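Local coordinates for protein putative aspartyl-tRNA synthetase (Leishmania major, PDB 6OD8) that probably attaches L-aspartate to tRNA(Asp) at the expense of ATP, as a class II aminoacyl-tRNA synthetase, at residues V76-S80 with H161-L166; D187-K191 with Q354-F358; S299-N303 with R551-R555; L410-L415 with L432-V437. Residue numbers count along the deposited sequence, not the author numbering.

Interaction 1: residues V76-S80 with H161-L166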
# COMPACT_ATOMS: atom_id res chain seq x y z
N VAL A 76 9.73 -8.63 -26.10
CA VAL A 76 8.79 -9.07 -27.12
C VAL A 76 7.74 -8.00 -27.40
O VAL A 76 7.28 -7.86 -28.54
CB VAL A 76 8.13 -10.40 -26.68
CG1 VAL A 76 7.17 -10.90 -27.74
CG2 VAL A 76 9.20 -11.44 -26.41
N SER A 77 7.40 -7.19 -26.39
CA SER A 77 6.35 -6.18 -26.54
C SER A 77 6.71 -5.15 -27.60
O SER A 77 5.81 -4.56 -28.21
CB SER A 77 6.08 -5.50 -25.20
OG SER A 77 7.28 -4.98 -24.62
N GLU A 78 8.00 -4.94 -27.86
CA GLU A 78 8.47 -3.89 -28.75
C GLU A 78 8.62 -4.34 -30.20
O GLU A 78 8.96 -3.51 -31.06
CB GLU A 78 9.81 -3.33 -28.25
CG GLU A 78 9.73 -2.53 -26.95
CD GLU A 78 11.11 -2.08 -26.44
OE1 GLU A 78 12.13 -2.32 -27.12
OE2 GLU A 78 11.17 -1.49 -25.34
N LEU A 79 8.37 -5.61 -30.51
CA LEU A 79 8.76 -6.19 -31.80
C LEU A 79 7.98 -5.66 -32.99
O LEU A 79 8.38 -5.90 -34.13
CB LEU A 79 8.64 -7.71 -31.74
CG LEU A 79 9.74 -8.37 -30.93
CD1 LEU A 79 9.51 -9.88 -30.81
CD2 LEU A 79 11.07 -8.05 -31.58
N SER A 80 6.87 -4.96 -32.77
CA SER A 80 6.13 -4.41 -33.88
C SER A 80 6.50 -2.96 -34.19
O SER A 80 5.99 -2.41 -35.17
CB SER A 80 4.63 -4.54 -33.63
OG SER A 80 4.21 -5.87 -33.91
N HIS A 161 1.62 -10.47 -32.25
CA HIS A 161 2.38 -9.76 -33.28
C HIS A 161 2.14 -10.42 -34.64
O HIS A 161 3.02 -11.02 -35.25
CB HIS A 161 3.87 -9.75 -32.95
CG HIS A 161 4.22 -8.92 -31.75
ND1 HIS A 161 4.24 -7.55 -31.79
CD2 HIS A 161 4.57 -9.28 -30.50
CE1 HIS A 161 4.59 -7.09 -30.60
NE2 HIS A 161 4.79 -8.12 -29.80
N SER A 162 0.89 -10.30 -35.11
CA SER A 162 0.46 -11.03 -36.30
C SER A 162 1.10 -10.51 -37.58
O SER A 162 1.13 -11.24 -38.58
CB SER A 162 -1.06 -10.96 -36.41
OG SER A 162 -1.46 -9.60 -36.47
N ASP A 163 1.60 -9.28 -37.58
CA ASP A 163 2.13 -8.66 -38.78
C ASP A 163 3.56 -9.09 -39.10
O ASP A 163 4.03 -8.85 -40.21
CB ASP A 163 2.09 -7.14 -38.63
CG ASP A 163 2.81 -6.67 -37.37
OD1 ASP A 163 2.68 -7.33 -36.31
OD2 ASP A 163 3.52 -5.63 -37.44
N ILE A 164 4.27 -9.70 -38.14
CA ILE A 164 5.69 -9.98 -38.28
C ILE A 164 5.99 -11.42 -37.88
O ILE A 164 5.20 -12.10 -37.23
CB ILE A 164 6.56 -9.02 -37.45
CG1 ILE A 164 6.23 -9.17 -35.97
CG2 ILE A 164 6.39 -7.57 -37.92
CD1 ILE A 164 7.34 -8.79 -35.05
N GLU A 165 7.19 -11.85 -38.26
CA GLU A 165 7.69 -13.18 -37.96
C GLU A 165 9.19 -13.07 -37.76
O GLU A 165 9.86 -12.27 -38.42
CB GLU A 165 7.35 -14.14 -39.10
CG GLU A 165 7.94 -15.52 -38.94
CD GLU A 165 7.51 -16.46 -40.04
OE1 GLU A 165 7.79 -16.17 -41.22
OE2 GLU A 165 6.88 -17.49 -39.71
N LEU A 166 9.72 -13.89 -36.85
CA LEU A 166 11.15 -13.88 -36.53
C LEU A 166 11.87 -14.97 -37.31
O LEU A 166 11.49 -16.14 -37.25
CB LEU A 166 11.37 -14.08 -35.03
CG LEU A 166 10.77 -13.04 -34.09
CD1 LEU A 166 11.20 -13.31 -32.65
CD2 LEU A 166 11.17 -11.63 -34.52
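His161 is the centre of this buried contact. Its side chain (chi1 -68°, m; chi2 -75°) lays the imidazole against the turn of residues 76-80. Both ring nitrogens meet oxygen atoms. His161 ND1 lies 2.7 Å from Ser80 OG in a hydrogen bond whose donor could be either group. His161 NE2 lies 2.8 Å from Val76 O. Leu79 covers one face of the ring: its CB sits 4.3 Å from the centroid of the His161 ring, 9° off the normal, a CH-pi contact. Ser80 takes the m rotamer (chi1 -79°), which brings its OG to the ring edge. The same OG is 3.2 Å from Asp163 OD1, at best a weak hydrogen bond. The p rotamer of Asp163, in the type I turn His161-Ile164, places OD1 there.

Leu79 CB is directed toward 161-166, and the side chain (m, t) packs on Ile164 and Leu166. Leu79 CB meets Ile164 CD1 at 3.7 Å, and Leu79 CD1 meets Leu166 CD1 at 4.2 Å. Val149 of strand 142-151 and Ile91 of strand 88-100 extend this apolar cluster. The contact thus joins the segment before the first OB-fold strand to the turn leading into strand 164-168. The single Ser80 hydroxyl proton cannot serve both His161 ND1 and Asp163 OD1. If it goes to Asp163, ND1 must be the donor to Ser80.

Interaction 2: residues D187-K191 with Q354-F358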
# COMPACT_ATOMS: atom_id res chain seq x y z
N ASP A 187 -4.73 -25.61 -21.83
CA ASP A 187 -5.84 -26.11 -21.03
C ASP A 187 -6.24 -25.10 -19.95
O ASP A 187 -7.43 -24.89 -19.70
CB ASP A 187 -5.47 -27.45 -20.40
CG ASP A 187 -5.39 -28.58 -21.41
OD1 ASP A 187 -5.73 -28.38 -22.60
OD2 ASP A 187 -4.97 -29.68 -21.00
N ALA A 188 -5.25 -24.46 -19.33
CA ALA A 188 -5.52 -23.49 -18.27
C ALA A 188 -6.20 -22.24 -18.81
O ALA A 188 -6.82 -21.51 -18.02
CB ALA A 188 -4.23 -23.13 -17.54
N SER A 189 -6.13 -21.99 -20.12
CA SER A 189 -6.71 -20.82 -20.76
C SER A 189 -8.08 -21.07 -21.36
O SER A 189 -8.73 -20.12 -21.81
CB SER A 189 -5.78 -20.31 -21.87
OG SER A 189 -4.58 -19.80 -21.32
N ARG A 190 -8.53 -22.32 -21.39
CA ARG A 190 -9.75 -22.67 -22.10
C ARG A 190 -10.98 -22.17 -21.33
O ARG A 190 -11.04 -22.27 -20.10
CB ARG A 190 -9.80 -24.19 -22.29
CG ARG A 190 -11.03 -24.69 -23.03
CD ARG A 190 -10.86 -26.12 -23.50
NE ARG A 190 -9.92 -26.21 -24.61
CZ ARG A 190 -8.70 -26.73 -24.53
NH1 ARG A 190 -8.27 -27.22 -23.38
NH2 ARG A 190 -7.92 -26.75 -25.59
N LYS A 191 -11.95 -21.61 -22.07
CA LYS A 191 -13.22 -21.20 -21.48
C LYS A 191 -13.96 -22.42 -20.94
O LYS A 191 -13.94 -23.49 -21.55
CB LYS A 191 -14.11 -20.50 -22.52
CG LYS A 191 -13.51 -19.26 -23.17
CD LYS A 191 -14.39 -18.75 -24.31
CE LYS A 191 -15.74 -18.30 -23.80
NZ LYS A 191 -16.66 -17.93 -24.92
N GLN A 354 -11.87 -12.72 -22.70
CA GLN A 354 -11.83 -13.80 -23.69
C GLN A 354 -11.94 -15.16 -23.03
O GLN A 354 -12.47 -16.10 -23.63
CB GLN A 354 -10.57 -13.71 -24.55
CG GLN A 354 -9.27 -13.53 -23.79
CD GLN A 354 -8.64 -14.85 -23.35
OE1 GLN A 354 -8.83 -15.88 -24.00
NE2 GLN A 354 -7.89 -14.81 -22.25
N GLN A 355 -11.45 -15.30 -21.80
CA GLN A 355 -11.64 -16.55 -21.08
C GLN A 355 -12.86 -16.52 -20.17
O GLN A 355 -13.53 -17.54 -20.01
CB GLN A 355 -10.40 -16.88 -20.24
CG GLN A 355 -10.49 -18.26 -19.61
CD GLN A 355 -9.20 -18.73 -18.96
OE1 GLN A 355 -8.14 -18.09 -19.09
NE2 GLN A 355 -9.27 -19.86 -18.25
N TYR A 356 -13.16 -15.37 -19.57
CA TYR A 356 -14.19 -15.24 -18.54
C TYR A 356 -15.12 -14.12 -18.97
O TYR A 356 -15.02 -12.99 -18.47
CB TYR A 356 -13.56 -14.93 -17.18
CG TYR A 356 -12.66 -16.03 -16.64
CD1 TYR A 356 -13.17 -17.30 -16.37
CD2 TYR A 356 -11.32 -15.78 -16.37
CE1 TYR A 356 -12.35 -18.30 -15.87
CE2 TYR A 356 -10.50 -16.77 -15.86
CZ TYR A 356 -11.02 -18.03 -15.62
OH TYR A 356 -10.20 -19.01 -15.10
N PRO A 357 -16.00 -14.38 -19.94
CA PRO A 357 -16.80 -13.30 -20.53
C PRO A 357 -17.63 -12.58 -19.49
O PRO A 357 -18.21 -13.20 -18.58
CB PRO A 357 -17.69 -14.03 -21.54
CG PRO A 357 -16.94 -15.27 -21.87
CD PRO A 357 -16.23 -15.67 -20.61
N PHE A 358 -17.67 -11.26 -19.61
CA PHE A 358 -18.47 -10.45 -18.70
C PHE A 358 -19.00 -9.24 -19.45
O PHE A 358 -18.39 -8.79 -20.43
CB PHE A 358 -17.67 -9.99 -17.48
CG PHE A 358 -16.46 -9.13 -17.82
CD1 PHE A 358 -15.24 -9.72 -18.14
CD2 PHE A 358 -16.54 -7.74 -17.76
CE1 PHE A 358 -14.10 -8.95 -18.41
CE2 PHE A 358 -15.42 -6.96 -18.03
CZ PHE A 358 -14.19 -7.57 -18.37
O HOH W 1 -9.13 -18.51 -23.58
O HOH W 2 -11.91 -21.38 -17.87
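One direct hydrogen bond links the two segments. Gln355 NE2 donates to Ala188 O at 3.0 Å, near the end of helix 185-189. The extended Gln355 side chain (chi1 and chi2 both t) carries the amide to that carbonyl. Arg204 NH1 also donates to Ala188 O.

Two waters add bridges. One donates to Ser189 O at 2.4 Å and to Gln354 OE1 at 2.7 Å. The other donates to Arg190 O at 2.6 Å and accepts from Gln355 NE2 at 3.1 Å.

Apolar contact is limited to Lys191 CE and Pro357 CG, 3.8 Å apart. Other Lys191 methylenes lie against carbonyls: CD is 3.3 Å from Gln354 O, CG 3.6 Å from Gln355 O.

Within segment 187-191, Arg190 NH1 forms a salt bridge with Asp187 OD1 at 2.9 Å; it also bonds Ala197 O. Gln355 and Tyr356 rest on Ala216 of helix 215-237.

A glutamine side chain here binds a main-chain carbonyl at a helix C-terminal end. The site joins helix 185-189, which follows strand 170-173 of the OB-fold barrel, to the class II catalytic domain.

Interaction 3: residues S299-N303 with R551-R555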
# COMPACT_ATOMS: atom_id res chain seq x y z
N SER A 299 -11.59 -15.08 10.56
CA SER A 299 -11.37 -16.37 11.20
C SER A 299 -12.56 -17.31 11.08
O SER A 299 -12.58 -18.33 11.76
CB SER A 299 -11.01 -16.16 12.68
OG SER A 299 -12.01 -15.42 13.35
N GLU A 300 -13.53 -17.02 10.23
CA GLU A 300 -14.67 -17.92 10.08
C GLU A 300 -14.31 -19.09 9.17
O GLU A 300 -13.61 -18.94 8.16
CB GLU A 300 -15.89 -17.17 9.54
CG GLU A 300 -15.60 -16.22 8.41
CD GLU A 300 -16.63 -15.11 8.31
OE1 GLU A 300 -17.56 -15.09 9.14
OE2 GLU A 300 -16.50 -14.25 7.41
N ASN A 301 -14.77 -20.27 9.55
CA ASN A 301 -14.47 -21.48 8.78
C ASN A 301 -15.53 -21.60 7.68
O ASN A 301 -16.48 -22.37 7.75
CB ASN A 301 -14.43 -22.69 9.70
CG ASN A 301 -13.91 -23.92 9.02
OD1 ASN A 301 -13.76 -23.96 7.79
ND2 ASN A 301 -13.67 -24.98 9.80
N SER A 302 -15.35 -20.76 6.67
CA SER A 302 -16.27 -20.69 5.54
C SER A 302 -15.46 -21.00 4.29
O SER A 302 -14.50 -20.29 3.98
CB SER A 302 -16.91 -19.31 5.42
OG SER A 302 -17.85 -19.28 4.37
N ASN A 303 -15.85 -22.05 3.59
CA ASN A 303 -15.20 -22.43 2.35
C ASN A 303 -16.26 -22.29 1.26
O ASN A 303 -17.01 -23.22 0.98
CB ASN A 303 -14.64 -23.84 2.44
CG ASN A 303 -13.78 -24.17 1.24
OD1 ASN A 303 -12.72 -23.57 1.02
ND2 ASN A 303 -14.25 -25.12 0.43
N ARG A 551 -5.70 -17.84 0.50
CA ARG A 551 -5.78 -18.46 1.81
C ARG A 551 -7.25 -18.75 2.10
O ARG A 551 -8.08 -17.85 2.00
CB ARG A 551 -5.22 -17.54 2.91
CG ARG A 551 -3.70 -17.30 2.82
CD ARG A 551 -2.99 -18.61 3.20
NE ARG A 551 -1.54 -18.55 3.04
CZ ARG A 551 -0.88 -18.95 1.95
NH1 ARG A 551 -1.54 -19.42 0.90
NH2 ARG A 551 0.44 -18.85 1.92
N ASP A 552 -7.56 -19.99 2.44
CA ASP A 552 -8.90 -20.28 2.93
C ASP A 552 -8.71 -21.35 4.00
O ASP A 552 -7.55 -21.75 4.24
CB ASP A 552 -9.84 -20.66 1.76
CG ASP A 552 -9.49 -21.98 1.11
OD1 ASP A 552 -9.00 -22.90 1.78
OD2 ASP A 552 -9.73 -22.12 -0.12
N PRO A 553 -9.76 -21.81 4.70
CA PRO A 553 -9.52 -22.74 5.81
C PRO A 553 -8.73 -23.99 5.42
O PRO A 553 -8.03 -24.57 6.27
CB PRO A 553 -10.94 -23.10 6.28
CG PRO A 553 -11.75 -21.93 5.91
CD PRO A 553 -11.19 -21.48 4.58
N GLN A 554 -8.81 -24.43 4.16
CA GLN A 554 -8.12 -25.64 3.75
C GLN A 554 -6.83 -25.37 2.99
O GLN A 554 -6.14 -26.31 2.60
CB GLN A 554 -9.06 -26.51 2.90
N ARG A 555 -6.47 -24.11 2.75
CA ARG A 555 -5.34 -23.79 1.89
C ARG A 555 -4.42 -22.79 2.57
O ARG A 555 -4.82 -21.64 2.80
CB ARG A 555 -5.83 -23.25 0.53
CG ARG A 555 -4.68 -22.79 -0.37
CD ARG A 555 -5.15 -22.40 -1.76
NE ARG A 555 -5.67 -23.53 -2.56
CZ ARG A 555 -4.90 -24.44 -3.17
NH1 ARG A 555 -3.58 -24.37 -3.08
NH2 ARG A 555 -5.47 -25.42 -3.87
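Unusually, a proline ring does most of the work in this small contact, between two segments without helix or strand. Pro553 faces residues 300-303 and meets mainly oxygen atoms. Asn301 OD1 is 3.3 Å from Pro553 CB, and Ser302 O is 3.6 Å from Pro553 CD. Asn301 is the centre of an inverse gamma turn, with a weak bond from Ser302 N to Glu300 O at 2.9 Å. Asp552 OD2 forms a salt bridge with Arg544.

Pro553 is held in place by a type I turn from Asp552 to Arg555. Arg555 N donates to Asp552 O at 3.0 Å. Asp552 OD1 accepts from Gln554 N at 2.8 Å, an Asx turn.

Ser299 and Glu300 end a Phe-Arg-Ser-Glu sequence, consistent with motif 2 of class II synthetases.

The second subunit is close by. Its Phe265 packs on Asn301 and Pro553, and its Arg267 bonds Pro553 O. The contact therefore sits at the dimer interface, joining the loop between antiparallel strands 289-297 and 310-319 to the C-terminal tail after helix 530-538.

Interaction 4: residues L410-L415 with L432-V437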
# COMPACT_ATOMS: atom_id res chain seq x y z
N LEU A 410 -39.08 -2.17 -2.38
CA LEU A 410 -38.79 -2.66 -3.72
C LEU A 410 -38.74 -4.18 -3.75
O LEU A 410 -39.33 -4.82 -4.64
CB LEU A 410 -37.48 -2.06 -4.23
CG LEU A 410 -36.95 -2.46 -5.61
CD1 LEU A 410 -38.02 -2.26 -6.68
CD2 LEU A 410 -35.70 -1.66 -5.95
N LEU A 411 -38.05 -4.78 -2.77
CA LEU A 411 -38.07 -6.23 -2.63
C LEU A 411 -39.49 -6.75 -2.49
O LEU A 411 -39.85 -7.75 -3.11
CB LEU A 411 -37.25 -6.65 -1.41
CG LEU A 411 -35.75 -6.74 -1.66
CD1 LEU A 411 -35.02 -6.68 -0.34
CD2 LEU A 411 -35.47 -8.04 -2.40
N ASN A 412 -40.31 -6.06 -1.70
CA ASN A 412 -41.66 -6.54 -1.45
C ASN A 412 -42.51 -6.55 -2.71
O ASN A 412 -43.57 -7.19 -2.71
CB ASN A 412 -42.34 -5.69 -0.36
CG ASN A 412 -41.89 -6.08 1.06
OD1 ASN A 412 -41.37 -7.17 1.27
ND2 ASN A 412 -42.08 -5.17 2.02
N THR A 413 -42.10 -5.87 -3.79
CA THR A 413 -42.93 -5.93 -5.00
C THR A 413 -42.93 -7.31 -5.63
O THR A 413 -43.86 -7.64 -6.38
CB THR A 413 -42.48 -4.90 -6.05
OG1 THR A 413 -41.16 -5.19 -6.49
CG2 THR A 413 -42.57 -3.48 -5.51
N VAL A 414 -41.91 -8.13 -5.36
CA VAL A 414 -41.84 -9.48 -5.92
C VAL A 414 -41.90 -10.56 -4.85
O VAL A 414 -41.88 -11.74 -5.20
CB VAL A 414 -40.57 -9.66 -6.79
CG1 VAL A 414 -40.55 -8.66 -7.92
CG2 VAL A 414 -39.33 -9.52 -5.93
N LEU A 415 -41.95 -10.20 -3.57
CA LEU A 415 -41.97 -11.18 -2.49
C LEU A 415 -43.39 -11.47 -2.03
O LEU A 415 -44.22 -10.56 -1.90
CB LEU A 415 -41.14 -10.71 -1.29
CG LEU A 415 -39.63 -10.56 -1.48
CD1 LEU A 415 -39.01 -10.05 -0.19
CD2 LEU A 415 -39.03 -11.88 -1.93
N LEU A 432 -31.30 -10.45 -5.18
CA LEU A 432 -32.61 -10.10 -5.72
C LEU A 432 -32.76 -8.58 -5.80
O LEU A 432 -33.21 -8.04 -6.82
CB LEU A 432 -33.73 -10.72 -4.88
CG LEU A 432 -35.16 -10.42 -5.34
CD1 LEU A 432 -35.38 -10.86 -6.77
CD2 LEU A 432 -36.20 -11.12 -4.43
N LEU A 433 -32.30 -7.87 -4.76
CA LEU A 433 -32.41 -6.42 -4.76
C LEU A 433 -31.60 -5.81 -5.89
O LEU A 433 -32.07 -4.90 -6.58
CB LEU A 433 -31.96 -5.86 -3.41
CG LEU A 433 -31.93 -4.34 -3.27
CD1 LEU A 433 -33.34 -3.73 -3.51
CD2 LEU A 433 -31.36 -3.89 -1.91
N GLY A 434 -30.38 -6.31 -6.11
CA GLY A 434 -29.55 -5.78 -7.17
C GLY A 434 -30.13 -6.04 -8.55
O GLY A 434 -29.98 -5.21 -9.46
N LYS A 435 -30.80 -7.18 -8.74
CA LYS A 435 -31.48 -7.44 -10.00
C LYS A 435 -32.64 -6.47 -10.20
O LYS A 435 -32.81 -5.91 -11.29
CB LYS A 435 -31.97 -8.89 -10.06
N LEU A 436 -33.45 -6.25 -9.16
CA LEU A 436 -34.53 -5.27 -9.25
C LEU A 436 -33.99 -3.87 -9.54
O LEU A 436 -34.59 -3.12 -10.32
CB LEU A 436 -35.35 -5.27 -7.95
CG LEU A 436 -36.14 -6.55 -7.67
CD1 LEU A 436 -36.78 -6.56 -6.26
CD2 LEU A 436 -37.22 -6.71 -8.72
N VAL A 437 -32.87 -3.51 -8.91
CA VAL A 437 -32.26 -2.21 -9.17
C VAL A 437 -31.75 -2.12 -10.60
O VAL A 437 -31.91 -1.10 -11.27
CB VAL A 437 -31.14 -1.94 -8.14
CG1 VAL A 437 -30.25 -0.77 -8.61
CG2 VAL A 437 -31.76 -1.65 -6.77
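This is an apolar helix-to-helix contact at the side of the catalytic domain. It joins the end of helix 404-412, with the turn after it, to the middle of helix 427-441. Nearly all of it is leucine and valine.

Leu410 and Leu436 point toward each other. Leu410 CG is 4.0 Å from Leu436 CB, and Leu410 CD2 is 4.0 Å from both Leu433 CD1 and Val437 CG2. Leu411 reaches the previous turn, where its CD2 is 3.8 Å from Leu432 CD2. Leu432 CD2 also meets Val414 CG2 at 3.8 Å and Leu415 CD2 at 3.9 Å. Leu436 CD1 lies 3.5 Å from Leu410 O and 3.9 Å from Val414 CG2. The residues of 432-437 that take part, at positions 432, 433, 436 and 437, make up one helix face.

Leu410 O is used within its own segment. It accepts from Thr413 N at 3.1 Å and from Thr413 OG1 at 2.6 Å.

Deeper in, Leu433 and Val437 touch Phe446 of strand 445-449, and Val437 touches Leu400 and Ile402 of strand 400-403. The C-terminal end of helix 404-412 and the turn after it thus pack crosswise on an i, i+1, i+4, i+5 face of helix 427-441, over these two strands of the class II catalytic sheet.

From the N terminus, interaction 1 closes first, bringing the segment before the OB-fold strands to strand 164-168. It ends before interaction 2 opens. Interaction 2 ties helix 185-189 to the loop after helix 346-353. Segment 299-303 of interaction 3 lies in the span of chain between 187-191 and 354-358, closed by interaction 2. Its partner lies near the C terminus, so interactions 2 and 3 cross. Interaction 4 closes a short loop nested inside the one closed by interaction 3, and follows interaction 2 in series. None of the four touch. The centres of interactions 1 and 4 lie about 51 Å apart. Together they span the OB-fold domain, helix 185-189, the dimer-facing loops and a peripheral helix pair.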